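Local coordinates for protein 5'-Methylthioadenosine Nucleosidase (Arabidopsis thaliana, PDB 2QTG) that is a plant nucleosidase of the phosphorylase superfamily, an alpha/beta protein that binds MTH beside the ends of its central strands, at residues A[118-123]-A[226-231]; A[110-115]-A[216-221]. All coordinates share one frame; numbering follows the deposited sequence.

How the contacts relate
Contacts 1 and 2 sample one pair of parallel strands, 110-119 and 217-226, at two places whose centres lie about 22 Å apart. Contact 2 (110-115 with 216-221) takes the buried early part of both strands, close to the centre of the chain; contact 1 (118-123 with 226-231) takes the ends, where the two strands leave the mixed sheet and only partial burial remains. Along the sequence the segments alternate: 110-115, 118-123, 216-221, 226-231, with about a hundred residues, including helices and other strands, separating the two segments of each contact. Neighbouring strands thus carry the chain from the core to the region of the bound MTH, which lies near Gly118 and Lys221.

Contact 1 (A[118-123]-A[226-231]); sequences GGFKVK and LVDGDK. With MTH (2-(4-amino-pyrrolo[2,3-D]pyrimidin-7-yl)-5-methylsulfanylmethyl-tetrahydro-furan-3,4-diol), chain C.
Asp228 turns its carboxylate between its own backbone N and carbonyl carbon (chi1 62°), and there it meets the chain just beyond Phe120, whose CG is anti to its carbonyl carbon (chi1 -70°). Both carboxylate oxygens are used. Asp228 OD1 accepts from Lys121 N at 2.7 Å, and Asp228 OD2 from Val122 N in a longer bond of 3.3 Å, each oxygen through its syn lone pair. Two successive amides of the 3-10 segment 121-123 are thereby held by one acid. The Phe120 ring is placed from two directions: Val227 CB lies over one face toward the rim, 4.2 Å from the ring centroid in a CH-pi contact, while Asp228 OD2 comes to the ring edge in plane, 3.7 Å from Phe120 CD1. On the backbone, Val227 N donates to Gly119 O (2.8 Å), the last link of the parallel pairing, and Leu226 CD1 packs against Lys121 CB. Farther out a water accepts weakly from Lys121 NZ and donates to Asp230 OD1. Met183 touches both Phe120 and Val227. Gly118 N lies 3.4 Å from MTH C7, and Asp225, just before Leu226, binds MTH through its side chain. A type I turn from Leu226 to Gly229 and the 3-10 segment thus follow the C-terminal ends of two adjacent parallel strands, the edge of the sheet where alpha/beta folds commonly bind their ligands.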
ATOM      1  N   GLY A 118      -3.278  -7.277 -17.260  1.00 15.61           N
ATOM      2  CA  GLY A 118      -3.164  -8.613 -17.852  1.00 16.38           C
ATOM      3  C   GLY A 118      -4.544  -9.277 -17.914  1.00 17.04           C
ATOM      4  O   GLY A 118      -5.447  -8.969 -17.102  1.00 16.15           O
ATOM      5  N   GLY A 119      -4.717 -10.171 -18.878  1.00 17.72           N
ATOM      6  CA  GLY A 119      -5.932 -10.967 -18.985  1.00 18.05           C
ATOM      7  C   GLY A 119      -5.587 -12.401 -19.338  1.00 17.78           C
ATOM      8  O   GLY A 119      -4.512 -12.674 -19.900  1.00 18.11           O
ATOM      9  N   PHE A 120      -6.480 -13.318 -19.000  1.00 18.06           N
ATOM     10  CA  PHE A 120      -6.328 -14.738 -19.356  1.00 17.73           C
ATOM     11  C   PHE A 120      -7.220 -15.041 -20.542  1.00 18.95           C
ATOM     12  O   PHE A 120      -8.475 -14.907 -20.465  1.00 17.29           O
ATOM     13  CB  PHE A 120      -6.633 -15.647 -18.149  1.00 18.53           C
ATOM     14  CG  PHE A 120      -5.577 -15.561 -17.092  1.00 17.53           C
ATOM     15  CD1 PHE A 120      -4.434 -16.367 -17.175  1.00 20.51           C
ATOM     16  CD2 PHE A 120      -5.675 -14.607 -16.075  1.00 15.98           C
ATOM     17  CE1 PHE A 120      -3.417 -16.263 -16.210  1.00 23.06           C
ATOM     18  CE2 PHE A 120      -4.643 -14.464 -15.119  1.00 16.58           C
ATOM     19  CZ  PHE A 120      -3.517 -15.306 -15.195  1.00 19.97           C
ATOM     20  N   LYS A 121      -6.586 -15.386 -21.657  1.00 20.55           N
ATOM     21  CA  LYS A 121      -7.365 -15.769 -22.827  1.00 22.93           C
ATOM     22  C   LYS A 121      -8.316 -16.941 -22.512  1.00 22.75           C
ATOM     23  O   LYS A 121      -9.387 -17.015 -23.064  1.00 23.50           O
ATOM     24  CB  LYS A 121      -6.512 -16.016 -24.077  1.00 23.98           C
ATOM     25  CG  LYS A 121      -5.542 -17.166 -24.052  1.00 27.24           C
ATOM     26  CD  LYS A 121      -5.175 -17.532 -25.498  1.00 33.17           C
ATOM     27  CE  LYS A 121      -4.059 -18.574 -25.561  1.00 36.68           C
ATOM     28  NZ  LYS A 121      -4.020 -19.236 -26.937  1.00 39.07           N
ATOM     29  N   VAL A 122      -7.929 -17.808 -21.585  1.00 23.42           N
ATOM     30  CA  VAL A 122      -8.786 -18.928 -21.191  1.00 23.86           C
ATOM     31  C   VAL A 122      -9.998 -18.519 -20.336  1.00 24.24           C
ATOM     32  O   VAL A 122     -10.908 -19.333 -20.157  1.00 24.44           O
ATOM     33  CB  VAL A 122      -7.987 -20.096 -20.536  1.00 23.76           C
ATOM     34  CG1 VAL A 122      -6.797 -20.523 -21.422  1.00 24.95           C
ATOM     35  CG2 VAL A 122      -7.540 -19.752 -19.092  1.00 23.81           C
ATOM     36  N   LYS A 123     -10.016 -17.275 -19.834  1.00 23.81           N
ATOM     37  CA  LYS A 123     -11.177 -16.698 -19.142  1.00 24.21           C
ATOM     38  C   LYS A 123     -11.963 -15.770 -20.084  1.00 24.56           C
ATOM     39  O   LYS A 123     -12.895 -15.067 -19.661  1.00 25.31           O
ATOM     40  CB  LYS A 123     -10.772 -15.924 -17.877  1.00 23.35           C
ATOM     41  CG  LYS A 123     -10.077 -16.708 -16.758  1.00 24.21           C
ATOM     42  CD  LYS A 123     -10.975 -17.777 -16.118  1.00 24.57           C
ATOM     43  CE  LYS A 123     -12.138 -17.182 -15.377  1.00 26.39           C
ATOM     44  NZ  LYS A 123     -13.072 -18.295 -14.967  1.00 28.36           N
ATOM     45  N   LEU A 226      -1.926 -10.717 -22.716  1.00 19.83           N
ATOM     46  CA  LEU A 226      -2.498 -12.014 -22.389  1.00 20.54           C
ATOM     47  C   LEU A 226      -1.455 -12.759 -21.584  1.00 21.14           C
ATOM     48  O   LEU A 226      -0.384 -13.161 -22.104  1.00 20.54           O
ATOM     49  CB  LEU A 226      -2.880 -12.757 -23.686  1.00 20.72           C
ATOM     50  CG  LEU A 226      -4.034 -12.224 -24.557  1.00 21.45           C
ATOM     51  CD1 LEU A 226      -4.417 -13.287 -25.659  1.00 24.63           C
ATOM     52  CD2 LEU A 226      -5.320 -11.757 -23.780  1.00 20.69           C
ATOM     53  N   VAL A 227      -1.727 -12.882 -20.287  1.00 20.55           N
ATOM     54  CA  VAL A 227      -0.771 -13.492 -19.351  1.00 21.47           C
ATOM     55  C   VAL A 227      -0.489 -14.939 -19.767  1.00 21.40           C
ATOM     56  O   VAL A 227       0.616 -15.445 -19.605  1.00 22.17           O
ATOM     57  CB  VAL A 227      -1.296 -13.425 -17.913  1.00 20.57           C
ATOM     58  CG1 VAL A 227      -0.354 -14.174 -16.989  1.00 22.21           C
ATOM     59  CG2 VAL A 227      -1.453 -11.947 -17.456  1.00 22.17           C
ATOM     60  N   ASP A 228      -1.477 -15.572 -20.380  1.00 22.79           N
ATOM     61  CA  ASP A 228      -1.356 -16.940 -20.860  1.00 23.69           C
ATOM     62  C   ASP A 228      -1.270 -17.055 -22.410  1.00 24.79           C
ATOM     63  O   ASP A 228      -1.659 -18.077 -22.983  1.00 24.35           O
ATOM     64  CB  ASP A 228      -2.503 -17.797 -20.290  1.00 22.95           C
ATOM     65  CG  ASP A 228      -3.897 -17.326 -20.746  1.00 23.98           C
ATOM     66  OD1 ASP A 228      -4.028 -16.260 -21.408  1.00 21.13           O
ATOM     67  OD2 ASP A 228      -4.876 -18.035 -20.413  1.00 22.17           O
ATOM     68  N   GLY A 229      -0.729 -16.021 -23.056  1.00 26.17           N
ATOM     69  CA  GLY A 229      -0.453 -16.040 -24.505  1.00 28.62           C
ATOM     70  C   GLY A 229       0.998 -15.688 -24.812  1.00 30.34           C
ATOM     71  O   GLY A 229       1.780 -15.423 -23.907  1.00 30.86           O
ATOM     72  N   ASP A 230       1.379 -15.688 -26.087  1.00 33.55           N
ATOM     73  CA  ASP A 230       2.787 -15.384 -26.428  1.00 35.99           C
ATOM     74  C   ASP A 230       3.147 -13.906 -26.403  1.00 36.65           C
ATOM     75  O   ASP A 230       2.264 -13.033 -26.358  1.00 37.82           O
ATOM     76  CB  ASP A 230       3.226 -16.014 -27.754  1.00 36.83           C
ATOM     77  CG  ASP A 230       2.075 -16.216 -28.730  1.00 39.95           C
ATOM     78  OD1 ASP A 230       1.184 -17.076 -28.482  1.00 43.27           O
ATOM     79  OD2 ASP A 230       2.088 -15.531 -29.767  1.00 43.58           O
ATOM     80  N   LYS A 231       4.457 -13.653 -26.389  1.00 36.64           N
ATOM     81  CA  LYS A 231       5.040 -12.319 -26.547  1.00 36.39           C
ATOM     82  C   LYS A 231       4.611 -11.737 -27.908  1.00 35.28           C
ATOM     83  O   LYS A 231       4.706 -12.418 -28.941  1.00 36.44           O
ATOM     84  CB  LYS A 231       6.567 -12.407 -26.439  1.00 36.54           C
TER
HETATM   85  CS  MTH C 268       4.529  -0.519 -15.267  1.00 14.73           C
HETATM   86  S5' MTH C 268       3.881  -1.813 -14.203  1.00 16.30           S
HETATM   87  C5' MTH C 268       2.398  -2.101 -15.127  1.00 15.74           C
HETATM   88  C4' MTH C 268       1.215  -1.162 -14.842  1.00 17.74           C
HETATM   89  O4' MTH C 268       0.145  -1.517 -15.751  1.00 17.20           O
HETATM   90  C2' MTH C 268      -0.356  -2.429 -13.570  1.00 17.57           C
HETATM   91  O2' MTH C 268      -1.569  -2.338 -12.784  1.00 15.01           O
HETATM   92  C3' MTH C 268       0.619  -1.267 -13.436  1.00 14.64           C
HETATM   93  O3' MTH C 268       0.005  -0.001 -13.137  1.00 14.70           O
HETATM   94  C1' MTH C 268      -0.741  -2.457 -15.068  1.00 16.98           C
HETATM   95  N9  MTH C 268      -0.541  -3.776 -15.636  1.00 15.27           N
HETATM   96  C8  MTH C 268      -0.450  -4.055 -16.893  1.00 17.72           C
HETATM   97  C7  MTH C 268      -0.477  -5.287 -17.147  1.00 18.71           C
HETATM   98  C5  MTH C 268      -0.116  -6.005 -16.131  1.00 16.24           C
HETATM   99  C6  MTH C 268       0.149  -7.332 -15.935  1.00 14.84           C
HETATM  100  N6  MTH C 268       0.240  -8.209 -16.973  1.00 13.43           N
HETATM  101  N1  MTH C 268       0.358  -7.670 -14.627  1.00 14.74           N
HETATM  102  C2  MTH C 268       0.268  -6.753 -13.604  1.00 11.00           C
HETATM  103  N3  MTH C 268      -0.006  -5.428 -13.816  1.00 16.37           N
HETATM  104  C4  MTH C 268      -0.228  -5.051 -15.098  1.00 15.53           C
HETATM  105  O   HOH W   1      -1.041 -17.999 -27.239  1.00 48.13           O

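Contact 2 (A[110-115]-A[216-221]); sequences IIINAG and PVVFLK
Asn113 and Lys221 make the polar contact of this otherwise apolar strand pair, with Lys221 NZ giving a hydrogen bond of 2.8 Å to Asn113 OD1. The ammonium group sits above the amide plane, 46° out of it, and so does not follow a lone pair. Lys221 gets there by a bend in its chain at chi2 (-72°), which brings its end back toward Asn113. The same Asn113 OD1 lies at the edge of the Phe219 ring, in its plane and 3.5 Å from Phe219 CD2, while Asn113 CB also touches Phe219 CD2. A water accepts from Asn113 ND2 and, weakly, from Lys221 NZ, joining the two groups a second time. Beyond them, Asp200 forms a salt bridge with Lys221 NZ and the carbonyl of Val32 receives Asn113 ND2, so both ends of the polar pair have further partners.

Beneath these side chains runs a regular parallel pairing. Its five backbone bonds alternate in direction from Ile111 N to Pro216 O (2.9 Å) through to Gly115 N to Leu220 O (3.0 Å). On the face of Ile112, that side chain lies alongside Val218, pointing the same way, with Ile112 CG1 3.9 Å from Val218 CG2; its CG2 branch meets Leu220 CD1. Val255 of helix 234-259 covers both Ile112 and Leu220, whereas Val133 of strand 130-138 touches Phe219 and Lys221. Strand 28-32 pairs with 110-119 as well, leaving this strand pair inside the mixed sheet, flanked by strands 28-32 and 130-138 and packed against helix 234-259.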
ATOM      1  N   ILE A 110     -18.307   8.553  -6.017  1.00 20.33           N
ATOM      2  CA  ILE A 110     -17.898   7.274  -6.592  1.00 18.51           C
ATOM      3  C   ILE A 110     -16.439   7.375  -7.092  1.00 18.22           C
ATOM      4  O   ILE A 110     -16.008   8.405  -7.569  1.00 17.99           O
ATOM      5  CB  ILE A 110     -18.894   6.871  -7.728  1.00 18.11           C
ATOM      6  CG1 ILE A 110     -18.565   5.500  -8.350  1.00 19.48           C
ATOM      7  CG2 ILE A 110     -19.014   7.978  -8.760  1.00 19.13           C
ATOM      8  CD1 ILE A 110     -19.796   4.846  -9.137  1.00 17.89           C
ATOM      9  N   ILE A 111     -15.694   6.301  -6.938  1.00 18.10           N
ATOM     10  CA  ILE A 111     -14.329   6.196  -7.436  1.00 17.90           C
ATOM     11  C   ILE A 111     -14.311   5.230  -8.629  1.00 17.30           C
ATOM     12  O   ILE A 111     -14.938   4.181  -8.576  1.00 17.37           O
ATOM     13  CB  ILE A 111     -13.411   5.574  -6.351  1.00 17.27           C
ATOM     14  CG1 ILE A 111     -13.353   6.405  -5.082  1.00 19.77           C
ATOM     15  CG2 ILE A 111     -11.978   5.144  -6.920  1.00 16.39           C
ATOM     16  CD1 ILE A 111     -12.779   7.743  -5.246  1.00 24.18           C
ATOM     17  N   ILE A 112     -13.568   5.586  -9.667  1.00 16.33           N
ATOM     18  CA  ILE A 112     -13.317   4.718 -10.790  1.00 16.73           C
ATOM     19  C   ILE A 112     -11.802   4.510 -10.927  1.00 16.67           C
ATOM     20  O   ILE A 112     -11.049   5.425 -11.272  1.00 18.03           O
ATOM     21  CB  ILE A 112     -13.874   5.285 -12.124  1.00 15.56           C
ATOM     22  CG1 ILE A 112     -15.321   5.800 -11.968  1.00 15.86           C
ATOM     23  CG2 ILE A 112     -13.590   4.297 -13.337  1.00 15.33           C
ATOM     24  CD1 ILE A 112     -16.009   6.235 -13.228  1.00 16.01           C
ATOM     25  N   ASN A 113     -11.369   3.287 -10.673  1.00 15.23           N
ATOM     26  CA  ASN A 113      -9.992   2.864 -10.934  1.00 14.54           C
ATOM     27  C   ASN A 113      -9.958   2.396 -12.391  1.00 14.94           C
ATOM     28  O   ASN A 113     -10.523   1.388 -12.729  1.00 14.61           O
ATOM     29  CB  ASN A 113      -9.561   1.763  -9.957  1.00 14.83           C
ATOM     30  CG  ASN A 113      -8.137   1.223 -10.210  1.00 15.17           C
ATOM     31  OD1 ASN A 113      -7.911   0.033 -10.046  1.00 17.30           O
ATOM     32  ND2 ASN A 113      -7.184   2.107 -10.611  1.00 14.67           N
ATOM     33  N   ALA A 114      -9.327   3.177 -13.262  1.00 15.21           N
ATOM     34  CA  ALA A 114      -9.252   2.855 -14.702  1.00 15.18           C
ATOM     35  C   ALA A 114      -7.792   2.650 -15.111  1.00 15.18           C
ATOM     36  O   ALA A 114      -6.928   3.440 -14.738  1.00 16.74           O
ATOM     37  CB  ALA A 114      -9.876   3.994 -15.530  1.00 14.44           C
ATOM     38  N   GLY A 115      -7.503   1.611 -15.888  1.00 14.91           N
ATOM     39  CA  GLY A 115      -6.144   1.382 -16.371  1.00 16.08           C
ATOM     40  C   GLY A 115      -5.974   0.083 -17.143  1.00 16.87           C
ATOM     41  O   GLY A 115      -6.945  -0.651 -17.389  1.00 17.53           O
ATOM     42  N   PRO A 216     -18.414   4.063  -2.932  1.00 16.57           N
ATOM     43  CA  PRO A 216     -18.640   3.157  -4.080  1.00 16.75           C
ATOM     44  C   PRO A 216     -17.438   3.178  -5.013  1.00 17.43           C
ATOM     45  O   PRO A 216     -16.902   4.238  -5.323  1.00 16.84           O
ATOM     46  CB  PRO A 216     -19.863   3.730  -4.786  1.00 16.60           C
ATOM     47  CG  PRO A 216     -20.573   4.599  -3.748  1.00 15.88           C
ATOM     48  CD  PRO A 216     -19.500   5.058  -2.768  1.00 15.11           C
ATOM     49  N   VAL A 217     -17.015   1.995  -5.434  1.00 16.87           N
ATOM     50  CA  VAL A 217     -15.866   1.891  -6.324  1.00 16.76           C
ATOM     51  C   VAL A 217     -16.203   0.952  -7.485  1.00 16.43           C
ATOM     52  O   VAL A 217     -16.838  -0.094  -7.293  1.00 14.96           O
ATOM     53  CB  VAL A 217     -14.586   1.442  -5.552  1.00 16.73           C
ATOM     54  CG1 VAL A 217     -14.771   0.002  -4.927  1.00 19.03           C
ATOM     55  CG2 VAL A 217     -13.345   1.567  -6.424  1.00 18.45           C
ATOM     56  N   VAL A 218     -15.785   1.374  -8.677  1.00 16.30           N
ATOM     57  CA  VAL A 218     -15.852   0.563  -9.894  1.00 16.93           C
ATOM     58  C   VAL A 218     -14.497   0.614 -10.631  1.00 16.90           C
ATOM     59  O   VAL A 218     -13.627   1.470 -10.357  1.00 16.31           O
ATOM     60  CB  VAL A 218     -17.038   0.968 -10.838  1.00 16.87           C
ATOM     61  CG1 VAL A 218     -18.385   1.039 -10.093  1.00 18.96           C
ATOM     62  CG2 VAL A 218     -16.805   2.285 -11.434  1.00 17.10           C
ATOM     63  N   PHE A 219     -14.327  -0.338 -11.528  1.00 16.87           N
ATOM     64  CA  PHE A 219     -13.064  -0.611 -12.191  1.00 18.21           C
ATOM     65  C   PHE A 219     -13.295  -0.803 -13.666  1.00 17.71           C
ATOM     66  O   PHE A 219     -14.108  -1.643 -14.091  1.00 18.86           O
ATOM     67  CB  PHE A 219     -12.414  -1.897 -11.667  1.00 17.65           C
ATOM     68  CG  PHE A 219     -12.192  -1.928 -10.193  1.00 17.46           C
ATOM     69  CD1 PHE A 219     -13.216  -2.366  -9.340  1.00 16.65           C
ATOM     70  CD2 PHE A 219     -10.956  -1.559  -9.646  1.00 19.10           C
ATOM     71  CE1 PHE A 219     -13.063  -2.364  -8.002  1.00 16.07           C
ATOM     72  CE2 PHE A 219     -10.761  -1.600  -8.270  1.00 19.48           C
ATOM     73  CZ  PHE A 219     -11.833  -2.012  -7.438  1.00 17.80           C
ATOM     74  N   LEU A 220     -12.573  -0.019 -14.459  1.00 17.97           N
ATOM     75  CA  LEU A 220     -12.473  -0.247 -15.883  1.00 16.87           C
ATOM     76  C   LEU A 220     -11.032  -0.723 -16.215  1.00 17.74           C
ATOM     77  O   LEU A 220     -10.063   0.054 -16.081  1.00 16.40           O
ATOM     78  CB  LEU A 220     -12.745   1.059 -16.638  1.00 17.88           C
ATOM     79  CG  LEU A 220     -14.097   1.721 -16.301  1.00 16.55           C
ATOM     80  CD1 LEU A 220     -14.114   3.058 -17.038  1.00 16.58           C
ATOM     81  CD2 LEU A 220     -15.272   0.850 -16.731  1.00 17.98           C
ATOM     82  N   LYS A 221     -10.902  -1.972 -16.651  1.00 16.97           N
ATOM     83  CA  LYS A 221      -9.573  -2.584 -16.855  1.00 18.04           C
ATOM     84  C   LYS A 221      -9.414  -3.046 -18.312  1.00 18.08           C
ATOM     85  O   LYS A 221     -10.138  -3.951 -18.792  1.00 20.02           O
ATOM     86  CB  LYS A 221      -9.309  -3.722 -15.857  1.00 17.58           C
ATOM     87  CG  LYS A 221      -9.262  -3.223 -14.378  1.00 17.04           C
ATOM     88  CD  LYS A 221      -7.980  -2.430 -14.092  1.00 15.87           C
ATOM     89  CE  LYS A 221      -8.123  -1.578 -12.804  1.00 14.17           C
ATOM     90  NZ  LYS A 221      -6.750  -1.352 -12.175  1.00 18.51           N
TER
HETATM   91  O   HOH W   2      -4.693   1.054 -11.607  1.00 19.42           O